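Local atomic coordinates of probable glutathione S-transferase (Bordetella bronchiseptica RB50, PDB entry 3H1N), a protein that probably conjugates glutathione to electrophilic substrates as a dimeric member of the glutathione S-transferase family. Residues W110-L121 with F160-R170. Sequence-based numbering, arbitrary orientation.
Sequences WVNQLQLTIADL and FMQYFEQALDR
Leu121 sets its CB squarely over one face of the Phe160 ring, 3.8 Å from the centroid and only 7° off the normal, a CH-pi contact, while CG2 of Thr117 meets the same ring in plane at its edge. Phe164 is the knob of the pair. With CG anti to the carbonyl carbon, beside the backbone N, its ring reaches between Leu114, Thr117, Ile118 and Leu121 as a knob in a hole. The methyls Leu114 CD2 and Leu121 CD2 lie at its edge, Ile118 CG1 comes within 3.5 Å of Phe164 CZ, and CD2 of Tyr163, the preceding residue, lies over the rim of one face. At the far end the indole of Trp110 has Leu114 CD1, one turn on, over the rim of one face and takes the methyl of Ala167 at its edge, Trp110 CZ2 to Ala167 CB 3.8 Å. The guanidinium of Arg170 runs alongside it in the opposite sense, the two planes 37° apart; Trp110 NE1 lies over the rim of one guanidinium face and is itself hydrogen-bonded to Leu175 O. A bend at chi3 folds Arg170 back so that NE and NH2 both grip Ala167 O in the guanidinium plane, NE at 2.8 Å, tying the turn after the helix to its last residue.

No direct hydrogen bond crosses between 110-121 and 160-170; one water bridges them, donating to Thr117 OG1 (2.6 Å) and to Tyr163 OH (2.7 Å), with a weak bond from Gln113 NE2. Thr117 OG1 in turn donates to Gln113 O. Tyr163 OH is also bonded to Pro70 O of the second subunit, and Gln113 OE1 to Ala85 N there, so this polar side faces the dimer interface.

The axes of 110-121 and 160-167 run nearly antiparallel (160°), 11.3 Å apart at closest approach, a wide spacing consistent with the aromatic rings packed between them, as in the all-helical C-terminal domain of glutathione S-transferases.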
loop_
_atom_site.group_PDB
_atom_site.type_symbol
_atom_site.label_atom_id
_atom_site.label_comp_id
_atom_site.label_asym_id
_atom_site.label_seq_id
_atom_site.Cartn_x
_atom_site.Cartn_y
_atom_site.Cartn_z
ATOM N N TRP B 110 4.952 3.549 -12.762
ATOM C CA TRP B 110 4.043 2.513 -13.259
ATOM C C TRP B 110 4.264 1.196 -12.523
ATOM O O TRP B 110 3.306 0.577 -12.054
ATOM C CB TRP B 110 4.186 2.353 -14.784
ATOM C CG TRP B 110 3.450 1.200 -15.450
ATOM C CD1 TRP B 110 4.001 0.254 -16.281
ATOM C CD2 TRP B 110 2.048 0.889 -15.364
ATOM N NE1 TRP B 110 3.025 -0.624 -16.718
ATOM C CE2 TRP B 110 1.821 -0.254 -16.175
ATOM C CE3 TRP B 110 0.960 1.465 -14.681
ATOM C CZ2 TRP B 110 0.550 -0.842 -16.311
ATOM C CZ3 TRP B 110 -0.307 0.891 -14.821
ATOM C CH2 TRP B 110 -0.500 -0.257 -15.629
ATOM N N VAL B 111 5.523 0.780 -12.404
ATOM C CA VAL B 111 5.851 -0.427 -11.655
ATOM C C VAL B 111 5.437 -0.315 -10.175
ATOM O O VAL B 111 4.911 -1.276 -9.603
ATOM C CB VAL B 111 7.344 -0.850 -11.849
ATOM C CG1 VAL B 111 7.735 -2.003 -10.911
ATOM C CG2 VAL B 111 7.557 -1.283 -13.289
ATOM N N ASN B 112 5.674 0.850 -9.578
ATOM C CA ASN B 112 5.310 1.084 -8.186
ATOM C C ASN B 112 3.791 0.952 -7.972
ATOM O O ASN B 112 3.359 0.261 -7.041
ATOM C CB ASN B 112 5.816 2.456 -7.697
ATOM C CG ASN B 112 5.658 2.642 -6.188
ATOM O OD1 ASN B 112 5.994 1.756 -5.405
ATOM N ND2 ASN B 112 5.164 3.819 -5.776
ATOM N N GLN B 113 2.989 1.548 -8.852
ATOM C CA GLN B 113 1.546 1.412 -8.682
ATOM C C GLN B 113 1.046 0.000 -8.949
ATOM O O GLN B 113 0.134 -0.459 -8.274
ATOM C CB GLN B 113 0.738 2.461 -9.450
ATOM C CG GLN B 113 0.603 2.276 -10.936
ATOM C CD GLN B 113 -0.308 3.340 -11.540
ATOM O OE1 GLN B 113 0.015 4.517 -11.515
ATOM N NE2 GLN B 113 -1.451 2.924 -12.069
ATOM N N LEU B 114 1.649 -0.687 -9.913
ATOM C CA LEU B 114 1.324 -2.093 -10.140
ATOM C C LEU B 114 1.607 -2.915 -8.881
ATOM O O LEU B 114 0.772 -3.724 -8.458
ATOM C CB LEU B 114 2.110 -2.650 -11.320
ATOM C CG LEU B 114 1.623 -2.293 -12.737
ATOM C CD1 LEU B 114 2.687 -2.670 -13.780
ATOM C CD2 LEU B 114 0.259 -2.959 -13.062
ATOM N N GLN B 115 2.781 -2.699 -8.281
ATOM C CA GLN B 115 3.135 -3.385 -7.032
ATOM C C GLN B 115 2.165 -3.080 -5.891
ATOM O O GLN B 115 1.790 -3.981 -5.138
ATOM C CB GLN B 115 4.592 -3.100 -6.604
ATOM C CG GLN B 115 5.047 -3.892 -5.347
ATOM C CD GLN B 115 5.135 -5.403 -5.582
ATOM O OE1 GLN B 115 4.736 -6.204 -4.714
ATOM N NE2 GLN B 115 5.665 -5.800 -6.728
ATOM N N LEU B 116 1.746 -1.825 -5.765
ATOM C CA LEU B 116 0.799 -1.467 -4.716
ATOM C C LEU B 116 -0.559 -2.122 -4.944
ATOM O O LEU B 116 -1.279 -2.425 -3.978
ATOM C CB LEU B 116 0.652 0.068 -4.598
ATOM C CG LEU B 116 1.901 0.777 -4.080
ATOM C CD1 LEU B 116 1.801 2.327 -4.240
ATOM C CD2 LEU B 116 2.152 0.406 -2.618
ATOM N N THR B 117 -0.894 -2.342 -6.218
ATOM C CA THR B 117 -2.176 -2.942 -6.602
ATOM C C THR B 117 -2.110 -4.425 -6.311
ATOM O O THR B 117 -3.077 -5.031 -5.816
ATOM C CB THR B 117 -2.515 -2.639 -8.093
ATOM O OG1 THR B 117 -2.579 -1.216 -8.269
ATOM C CG2 THR B 117 -3.867 -3.249 -8.503
ATOM N N ILE B 118 -0.947 -5.009 -6.587
ATOM C CA ILE B 118 -0.702 -6.394 -6.200
ATOM C C ILE B 118 -0.797 -6.568 -4.683
ATOM O O ILE B 118 -1.371 -7.548 -4.202
ATOM C CB ILE B 118 0.623 -6.919 -6.763
ATOM C CG1 ILE B 118 0.551 -6.932 -8.294
ATOM C CG2 ILE B 118 0.930 -8.337 -6.204
ATOM C CD1 ILE B 118 1.914 -7.180 -9.010
ATOM N N ALA B 119 -0.254 -5.598 -3.945
ATOM C CA ALA B 119 -0.299 -5.611 -2.489
ATOM C C ALA B 119 -1.756 -5.487 -1.989
ATOM O O ALA B 119 -2.101 -6.123 -0.996
ATOM C CB ALA B 119 0.558 -4.468 -1.912
ATOM N N ASP B 120 -2.591 -4.684 -2.674
ATOM C CA ASP B 120 -4.031 -4.614 -2.343
ATOM C C ASP B 120 -4.709 -5.984 -2.463
ATOM O O ASP B 120 -5.405 -6.410 -1.540
ATOM C CB ASP B 120 -4.782 -3.549 -3.178
ATOM C CG ASP B 120 -4.330 -2.129 -2.873
ATOM O OD1 ASP B 120 -3.925 -1.855 -1.725
ATOM O OD2 ASP B 120 -4.388 -1.268 -3.779
ATOM N N LEU B 121 -4.479 -6.683 -3.575
ATOM C CA LEU B 121 -5.056 -8.004 -3.802
ATOM C C LEU B 121 -4.579 -9.022 -2.760
ATOM O O LEU B 121 -5.376 -9.818 -2.230
ATOM C CB LEU B 121 -4.740 -8.480 -5.225
ATOM C CG LEU B 121 -5.069 -9.938 -5.617
ATOM C CD1 LEU B 121 -6.559 -10.249 -5.345
ATOM C CD2 LEU B 121 -4.723 -10.190 -7.083
ATOM N N PHE B 160 -9.392 -7.452 -10.183
ATOM C CA PHE B 160 -7.929 -7.431 -10.185
ATOM C C PHE B 160 -7.337 -8.194 -11.366
ATOM O O PHE B 160 -6.423 -7.701 -12.010
ATOM C CB PHE B 160 -7.393 -8.027 -8.894
ATOM C CG PHE B 160 -7.480 -7.103 -7.717
ATOM C CD1 PHE B 160 -6.614 -6.010 -7.613
ATOM C CD2 PHE B 160 -8.392 -7.340 -6.701
ATOM C CE1 PHE B 160 -6.650 -5.176 -6.525
ATOM C CE2 PHE B 160 -8.459 -6.480 -5.591
ATOM C CZ PHE B 160 -7.593 -5.397 -5.506
HETATM N N MSE B 161 -7.844 -9.397 -11.645
HETATM C CA MSE B 161 -7.263 -10.201 -12.712
HETATM C C MSE B 161 -7.455 -9.561 -14.090
HETATM O O MSE B 161 -6.513 -9.523 -14.903
HETATM C CB MSE B 161 -7.772 -11.651 -12.662
HETATM C CG MSE B 161 -7.187 -12.402 -11.457
HETATM SE SE MSE B 161 -7.914 -14.168 -11.206
HETATM C CE MSE B 161 -6.876 -15.093 -12.539
ATOM N N GLN B 162 -8.660 -9.051 -14.344
ATOM C CA GLN B 162 -8.941 -8.303 -15.578
ATOM C C GLN B 162 -8.024 -7.091 -15.700
ATOM O O GLN B 162 -7.526 -6.790 -16.785
ATOM C CB GLN B 162 -10.405 -7.847 -15.642
ATOM C CG GLN B 162 -10.855 -7.346 -17.038
ATOM C CD GLN B 162 -10.886 -8.455 -18.088
ATOM O OE1 GLN B 162 -9.860 -8.823 -18.658
ATOM N NE2 GLN B 162 -12.070 -8.988 -18.345
ATOM N N TYR B 163 -7.798 -6.407 -14.584
ATOM C CA TYR B 163 -6.893 -5.260 -14.567
ATOM C C TYR B 163 -5.492 -5.657 -15.029
ATOM O O TYR B 163 -4.938 -5.020 -15.934
ATOM C CB TYR B 163 -6.865 -4.570 -13.193
ATOM C CG TYR B 163 -5.885 -3.426 -13.150
ATOM C CD1 TYR B 163 -6.184 -2.204 -13.764
ATOM C CD2 TYR B 163 -4.647 -3.569 -12.521
ATOM C CE1 TYR B 163 -5.276 -1.150 -13.751
ATOM C CE2 TYR B 163 -3.735 -2.511 -12.490
ATOM C CZ TYR B 163 -4.069 -1.305 -13.096
ATOM O OH TYR B 163 -3.155 -0.282 -13.077
ATOM N N PHE B 164 -4.946 -6.734 -14.462
ATOM C CA PHE B 164 -3.631 -7.195 -14.890
ATOM C C PHE B 164 -3.604 -7.675 -16.328
ATOM O O PHE B 164 -2.633 -7.410 -17.042
ATOM C CB PHE B 164 -3.016 -8.187 -13.892
ATOM C CG PHE B 164 -2.810 -7.568 -12.530
ATOM C CD1 PHE B 164 -2.004 -6.437 -12.397
ATOM C CD2 PHE B 164 -3.445 -8.081 -11.404
ATOM C CE1 PHE B 164 -1.830 -5.815 -11.140
ATOM C CE2 PHE B 164 -3.264 -7.468 -10.134
ATOM C CZ PHE B 164 -2.461 -6.348 -10.018
ATOM N N GLU B 165 -4.690 -8.303 -16.771
ATOM C CA GLU B 165 -4.820 -8.690 -18.171
ATOM C C GLU B 165 -4.689 -7.489 -19.125
ATOM O O GLU B 165 -4.061 -7.592 -20.187
ATOM C CB GLU B 165 -6.142 -9.426 -18.417
ATOM C CG GLU B 165 -6.283 -10.013 -19.840
ATOM C CD GLU B 165 -5.356 -11.195 -20.106
ATOM O OE1 GLU B 165 -4.713 -11.672 -19.155
ATOM O OE2 GLU B 165 -5.263 -11.653 -21.272
ATOM N N GLN B 166 -5.290 -6.367 -18.745
ATOM C CA GLN B 166 -5.229 -5.138 -19.549
ATOM C C GLN B 166 -3.880 -4.439 -19.447
ATOM O O GLN B 166 -3.364 -3.951 -20.446
ATOM C CB GLN B 166 -6.373 -4.166 -19.201
ATOM C CG GLN B 166 -7.789 -4.747 -19.398
ATOM C CD GLN B 166 -7.937 -5.610 -20.663
ATOM O OE1 GLN B 166 -8.138 -6.827 -20.580
ATOM N NE2 GLN B 166 -7.847 -4.982 -21.826
ATOM N N ALA B 167 -3.298 -4.432 -18.248
ATOM C CA ALA B 167 -1.963 -3.872 -18.014
ATOM C C ALA B 167 -0.909 -4.552 -18.892
ATOM O O ALA B 167 0.071 -3.914 -19.299
ATOM C CB ALA B 167 -1.593 -3.996 -16.542
ATOM N N LEU B 168 -1.129 -5.839 -19.171
ATOM C CA LEU B 168 -0.263 -6.651 -20.041
ATOM C C LEU B 168 -0.533 -6.505 -21.544
ATOM O O LEU B 168 0.135 -7.153 -22.352
ATOM C CB LEU B 168 -0.372 -8.137 -19.665
ATOM C CG LEU B 168 0.239 -8.532 -18.321
ATOM C CD1 LEU B 168 -0.271 -9.895 -17.843
ATOM C CD2 LEU B 168 1.758 -8.514 -18.411
ATOM N N ASP B 169 -1.503 -5.680 -21.927
ATOM C CA ASP B 169 -1.812 -5.472 -23.351
ATOM C C ASP B 169 -0.828 -4.479 -23.993
ATOM O O ASP B 169 -1.167 -3.312 -24.259
ATOM C CB ASP B 169 -3.268 -5.018 -23.525
ATOM C CG ASP B 169 -3.721 -5.011 -24.977
ATOM O OD1 ASP B 169 -3.086 -5.681 -25.826
ATOM O OD2 ASP B 169 -4.730 -4.333 -25.260
ATOM N N ARG B 170 0.391 -4.965 -24.216
ATOM C CA ARG B 170 1.494 -4.204 -24.811
ATOM C C ARG B 170 2.452 -5.223 -25.414
ATOM O O ARG B 170 2.453 -6.375 -24.983
ATOM C CB ARG B 170 2.221 -3.398 -23.740
ATOM C CG ARG B 170 2.946 -4.259 -22.693
ATOM C CD ARG B 170 3.432 -3.423 -21.507
ATOM N NE ARG B 170 2.314 -2.898 -20.730
ATOM C CZ ARG B 170 2.098 -1.609 -20.489
ATOM N NH1 ARG B 170 2.931 -0.689 -20.950
ATOM N NH2 ARG B 170 1.047 -1.243 -19.772
HETATM O O HOH W 1 -2.311 0.076 -10.547
#